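Local coordinates for proline dehydrogenase (Bradyrhizobium japonicum USDA 110, PDB 3HAZ), which probably oxidises proline to glutamate in two steps, pairing an FAD-dependent proline dehydrogenase with an NAD-dependent glutamate semialdehyde dehydrogenase in one chain, at residues 67-70 with 71-75. Sequence-based numbering, arbitrary orientation.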
# COMPACT_ATOMS: atom_id res chain seq x y z
N PHE A 67 32.86 -10.58 21.14
CA PHE A 67 32.52 -9.34 21.83
C PHE A 67 31.65 -8.41 20.99
O PHE A 67 31.41 -7.27 21.38
CB PHE A 67 33.79 -8.64 22.33
CG PHE A 67 34.52 -9.43 23.37
CD1 PHE A 67 34.19 -9.31 24.71
CD2 PHE A 67 35.52 -10.32 23.01
CE1 PHE A 67 34.84 -10.04 25.67
CE2 PHE A 67 36.18 -11.06 23.97
CZ PHE A 67 35.84 -10.92 25.30
N ALA A 68 31.17 -8.92 19.86
CA ALA A 68 30.35 -8.12 18.96
C ALA A 68 31.01 -6.77 18.66
O ALA A 68 30.40 -5.71 18.82
CB ALA A 68 28.95 -7.93 19.53
N LEU A 69 32.27 -6.83 18.22
CA LEU A 69 33.04 -5.62 17.93
C LEU A 69 32.88 -5.14 16.49
O LEU A 69 32.89 -5.93 15.55
CB LEU A 69 34.53 -5.88 18.17
CG LEU A 69 34.99 -6.46 19.51
CD1 LEU A 69 36.48 -6.80 19.44
CD2 LEU A 69 34.70 -5.51 20.66
N SER A 70 32.78 -3.83 16.31
CA SER A 70 32.94 -3.23 14.99
C SER A 70 34.40 -3.41 14.53
O SER A 70 35.27 -3.74 15.34
CB SER A 70 32.60 -1.75 15.05
OG SER A 70 33.56 -1.04 15.82
N THR A 71 34.65 -3.18 13.25
CA THR A 71 36.02 -3.21 12.74
C THR A 71 36.88 -2.16 13.44
O THR A 71 38.06 -2.40 13.72
CB THR A 71 36.07 -3.00 11.22
OG1 THR A 71 35.45 -1.76 10.88
CG2 THR A 71 35.34 -4.13 10.50
N LYS A 72 36.30 -1.00 13.73
CA LYS A 72 37.04 0.06 14.41
C LYS A 72 37.44 -0.36 15.82
O LYS A 72 38.54 -0.06 16.28
CB LYS A 72 36.23 1.36 14.48
CG LYS A 72 37.01 2.52 15.09
CD LYS A 72 36.13 3.50 15.83
CE LYS A 72 35.17 4.19 14.90
NZ LYS A 72 35.87 5.11 13.98
N GLU A 73 36.54 -1.06 16.50
CA GLU A 73 36.80 -1.50 17.87
C GLU A 73 37.84 -2.61 17.89
O GLU A 73 38.72 -2.64 18.76
CB GLU A 73 35.50 -1.95 18.53
CG GLU A 73 34.59 -0.79 18.87
CD GLU A 73 33.20 -1.22 19.29
OE1 GLU A 73 32.78 -2.34 18.93
OE2 GLU A 73 32.53 -0.42 19.97
N GLY A 74 37.74 -3.52 16.93
CA GLY A 74 38.73 -4.57 16.79
C GLY A 74 40.10 -3.95 16.56
O GLY A 74 41.09 -4.36 17.16
N LEU A 75 40.15 -2.96 15.68
CA LEU A 75 41.41 -2.30 15.34
C LEU A 75 42.02 -1.63 16.57
O LEU A 75 43.21 -1.78 16.83
CB LEU A 75 41.23 -1.28 14.21
CG LEU A 75 42.55 -0.67 13.72
CD1 LEU A 75 42.56 -0.50 12.20
CD2 LEU A 75 42.85 0.65 14.42
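Ser-70 and Glu-73 form a capping box that starts helix 71-85, directly after a Schellman motif, with Ala-68 at positive phi, has ended helix 60-66. Each residue's side chain takes the other's backbone N-H. Ser-70 OG accepts from Glu-73 N at 3.1 Å; a chi1 of 68° sets this hydroxyl between its own backbone N and carbonyl carbon, where it reaches Glu-73 N. In return Ser-70 N donates to Glu-73 OE1 at 3.0 Å, a fairly straight bond (160°) that meets the carboxylate on its anti side, 32° out of plane. The other carboxylate oxygen, OE2, forms a salt bridge with Arg-148 of helix 140-149, so both oxygens of this buried acid are engaged. With an alanine in place of Glu-73, Ser-70 N is likely to lose its acceptor and Arg-148 this counter-charge. Leu-69 slants across the Glu-73 side chain, its CB 4.0 Å from Glu-73 OE1, and also packs on Leu-145. In the first residue of the helix, Thr-71 OG1 is hydrogen-bonded to Ala-989 O of a neighbouring subunit, another copy of the protein. The regular helical bonding begins with Gly-74 N, which donates to Ser-70 O at 2.9 Å.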